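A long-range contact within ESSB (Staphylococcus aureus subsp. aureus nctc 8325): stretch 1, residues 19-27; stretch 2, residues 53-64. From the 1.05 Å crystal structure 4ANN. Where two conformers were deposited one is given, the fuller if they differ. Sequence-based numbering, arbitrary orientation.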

# COMPACT_ATOMS: atom_id res chain seq x y z
N LEU A 19 -7.39 4.34 12.79
CA LEU A 19 -6.53 4.47 11.58
C LEU A 19 -5.17 5.13 11.86
O LEU A 19 -4.21 4.86 11.10
CB LEU A 19 -7.26 5.19 10.45
CG LEU A 19 -7.52 4.59 9.07
CD1 LEU A 19 -7.51 3.06 9.08
CD2 LEU A 19 -8.82 5.17 8.47
N ASP A 20 -5.12 5.96 12.94
CA ASP A 20 -3.86 6.58 13.23
C ASP A 20 -3.13 5.87 14.37
O ASP A 20 -2.02 6.43 14.61
CB ASP A 20 -3.97 8.07 13.54
N MET A 21 -3.66 4.82 15.02
CA MET A 21 -2.93 4.11 16.15
C MET A 21 -2.90 2.64 15.72
O MET A 21 -3.75 2.09 14.99
CB MET A 21 -3.48 4.32 17.57
CG MET A 21 -2.68 3.86 18.80
SD MET A 21 -2.98 2.19 19.43
CE MET A 21 -4.49 2.37 20.40
N ARG A 22 -1.92 1.91 16.13
CA ARG A 22 -1.81 0.48 16.06
C ARG A 22 -1.33 -0.04 17.41
O ARG A 22 -0.40 0.51 18.00
CB ARG A 22 -0.79 0.16 14.97
CG ARG A 22 -0.47 -1.28 14.90
CD ARG A 22 0.69 -1.50 13.92
NE ARG A 22 0.91 -2.93 13.91
CZ ARG A 22 1.91 -3.47 13.20
NH1 ARG A 22 2.73 -2.75 12.50
NH2 ARG A 22 2.02 -4.81 13.24
N GLU A 23 -1.89 -1.17 17.89
CA GLU A 23 -1.43 -1.82 19.11
C GLU A 23 -0.90 -3.17 18.77
O GLU A 23 -1.51 -3.95 18.02
CB GLU A 23 -2.58 -1.94 20.13
CG GLU A 23 -2.10 -2.64 21.42
CD GLU A 23 -3.15 -2.73 22.46
OE1 GLU A 23 -3.58 -1.63 22.84
OE2 GLU A 23 -3.53 -3.82 22.95
N ILE A 24 0.27 -3.48 19.32
CA ILE A 24 0.96 -4.78 19.14
C ILE A 24 1.11 -5.43 20.49
O ILE A 24 1.85 -4.92 21.33
CB ILE A 24 2.35 -4.59 18.49
CG1 ILE A 24 2.22 -3.89 17.12
CG2 ILE A 24 3.11 -5.93 18.43
CD1 ILE A 24 3.51 -3.42 16.57
N PRO A 25 0.43 -6.55 20.76
CA PRO A 25 0.61 -7.19 22.11
C PRO A 25 2.02 -7.69 22.25
O PRO A 25 2.62 -8.28 21.34
CB PRO A 25 -0.39 -8.33 22.08
CG PRO A 25 -1.34 -8.01 21.00
CD PRO A 25 -0.58 -7.24 19.91
N LYS A 26 2.61 -7.53 23.43
CA LYS A 26 3.98 -8.00 23.63
C LYS A 26 4.14 -9.53 23.47
O LYS A 26 5.18 -10.01 23.02
CB LYS A 26 4.44 -7.57 25.00
CG LYS A 26 4.91 -6.13 25.00
CD LYS A 26 5.35 -5.73 26.39
CE LYS A 26 5.89 -4.30 26.41
NZ LYS A 26 6.33 -3.90 27.76
N SER A 27 3.15 -10.29 23.88
CA SER A 27 3.35 -11.74 23.76
C SER A 27 3.38 -12.16 22.33
O SER A 27 3.81 -13.26 22.05
CB SER A 27 2.22 -12.45 24.49
OG SER A 27 0.95 -12.09 23.94
N THR A 53 5.47 3.82 21.38
CA THR A 53 5.36 3.87 22.82
C THR A 53 5.29 2.44 23.32
O THR A 53 4.86 1.51 22.60
CB THR A 53 4.15 4.68 23.29
OG1 THR A 53 3.02 4.21 22.57
CG2 THR A 53 4.33 6.16 23.13
N GLU A 54 5.69 2.24 24.57
CA GLU A 54 5.72 0.92 25.18
C GLU A 54 4.93 0.95 26.47
O GLU A 54 5.30 1.68 27.41
CB GLU A 54 7.17 0.46 25.43
CG GLU A 54 7.18 -0.97 25.98
CD GLU A 54 8.52 -1.46 26.48
OE1 GLU A 54 9.52 -0.81 26.25
OE2 GLU A 54 8.53 -2.52 27.14
N LEU A 55 3.83 0.23 26.49
CA LEU A 55 2.92 0.10 27.61
C LEU A 55 3.36 -1.11 28.44
O LEU A 55 4.38 -1.75 28.18
CB LEU A 55 1.51 0.02 27.10
CG LEU A 55 0.91 1.25 26.45
CD1 LEU A 55 1.48 1.59 25.11
CD2 LEU A 55 -0.60 1.07 26.31
N ARG A 56 2.55 -1.47 29.47
CA ARG A 56 2.90 -2.64 30.27
C ARG A 56 2.97 -3.91 29.42
O ARG A 56 3.95 -4.67 29.50
CB ARG A 56 1.92 -2.83 31.41
CG ARG A 56 2.04 -1.80 32.50
CD ARG A 56 0.85 -1.83 33.47
NE ARG A 56 -0.36 -1.38 32.87
CZ ARG A 56 -1.54 -1.29 33.42
NH1 ARG A 56 -1.67 -1.71 34.67
NH2 ARG A 56 -2.56 -0.80 32.72
N ASP A 57 1.90 -4.13 28.63
CA ASP A 57 1.72 -5.42 27.95
C ASP A 57 1.63 -5.28 26.42
O ASP A 57 1.31 -6.25 25.73
CB ASP A 57 0.54 -6.17 28.51
CG ASP A 57 0.73 -6.67 29.92
OD1 ASP A 57 1.83 -6.61 30.51
OD2 ASP A 57 -0.33 -7.14 30.47
N SER A 58 1.90 -4.09 25.86
CA SER A 58 1.80 -3.88 24.44
C SER A 58 2.78 -2.77 24.04
O SER A 58 3.27 -2.01 24.87
CB SER A 58 0.40 -3.53 23.98
OG SER A 58 0.05 -2.23 24.44
N PHE A 59 3.00 -2.68 22.73
CA PHE A 59 3.57 -1.56 22.08
C PHE A 59 2.48 -0.84 21.32
O PHE A 59 1.53 -1.49 20.79
CB PHE A 59 4.65 -1.96 21.09
CG PHE A 59 5.86 -2.65 21.69
CD1 PHE A 59 6.90 -1.91 22.22
CD2 PHE A 59 5.95 -4.03 21.76
CE1 PHE A 59 8.01 -2.47 22.78
CE2 PHE A 59 7.05 -4.62 22.33
CZ PHE A 59 8.08 -3.86 22.84
N GLN A 60 2.54 0.48 21.23
CA GLN A 60 1.61 1.23 20.38
C GLN A 60 2.43 2.07 19.41
O GLN A 60 3.52 2.57 19.69
CB GLN A 60 0.63 2.06 21.21
CG GLN A 60 -0.43 1.22 21.88
CD GLN A 60 -1.43 2.00 22.73
OE1 GLN A 60 -1.28 3.18 22.90
NE2 GLN A 60 -2.45 1.30 23.20
N ILE A 61 1.88 2.22 18.22
CA ILE A 61 2.39 3.06 17.16
C ILE A 61 1.38 4.16 16.83
O ILE A 61 0.20 3.91 16.66
CB ILE A 61 2.71 2.27 15.86
CG1 ILE A 61 3.97 1.40 16.00
CG2 ILE A 61 2.76 3.18 14.66
CD1 ILE A 61 5.30 2.13 15.91
N HIS A 62 1.85 5.39 16.74
CA HIS A 62 1.05 6.50 16.20
C HIS A 62 1.73 6.96 14.93
O HIS A 62 2.95 7.06 14.82
CB HIS A 62 0.92 7.65 17.17
CG HIS A 62 0.08 7.34 18.36
ND1 HIS A 62 0.46 6.56 19.42
CD2 HIS A 62 -1.20 7.69 18.61
CE1 HIS A 62 -0.53 6.46 20.29
NE2 HIS A 62 -1.54 7.17 19.81
N TYR A 63 0.89 7.28 13.92
CA TYR A 63 1.37 7.74 12.65
C TYR A 63 1.31 9.25 12.54
O TYR A 63 0.34 9.89 12.95
CB TYR A 63 0.47 7.13 11.53
CG TYR A 63 0.55 5.64 11.58
CD1 TYR A 63 1.71 4.93 11.24
CD2 TYR A 63 -0.52 4.88 11.99
CE1 TYR A 63 1.76 3.54 11.29
CE2 TYR A 63 -0.47 3.48 12.06
CZ TYR A 63 0.67 2.80 11.69
OH TYR A 63 0.76 1.45 11.80
N ASP A 64 2.34 9.83 11.94
CA ASP A 64 2.34 11.27 11.65
C ASP A 64 1.74 11.52 10.27
O ASP A 64 2.42 11.39 9.24
CB ASP A 64 3.73 11.90 11.72
CG ASP A 64 3.77 13.37 11.39
OD1 ASP A 64 2.71 13.99 11.12
OD2 ASP A 64 4.86 14.01 11.37
O HOH W 1 3.19 0.09 11.80
O HOH W 2 1.13 -9.35 25.67

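Two strands far apart in sequence can be joined by a regular backbone ladder and then individualised by their side chains, and this pair from ESSB illustrates both steps. Strand 21-25 runs antiparallel to strand 58-63, at 160° between their directions. In the pairs Arg-22/Ile-61 and Ile-24/Phe-59 each residue both gives and accepts a backbone hydrogen bond: Arg-22 N to Ile-61 O is 3.0 Å and the return from Ile-61 N to Arg-22 O 2.9 Å, while Ile-24 N reaches Phe-59 O at 2.8 Å. The ladder is extended by Tyr-63 N to Asp-20 O (3.1 Å) and by Lys-26 N to Asp-57 O (2.9 Å).

Alternation sorts the side chains. On one face, Met-21 CG lies over the His-62 ring, 3.9 Å from its centroid, a CH-pi contact, and Gln-60 NE2 donates to Glu-23 OE1 at 3.2 Å. On the other, Ile-24 and Phe-59 make apolar contact (CB to CB, 4.4 Å), and a water links Arg-22 NH1 to Tyr-63 OH.

Lys-26 closes the end. Its extended chain crosses one face of the Phe-59 ring, carrying NZ into a salt bridge with Glu-54 OE2 (2.7 Å) and hydrogen bonds to Leu-55 O (2.9 Å) and Arg-56 O (3.0 Å), so carboxylate and turn carbonyls share one ammonium.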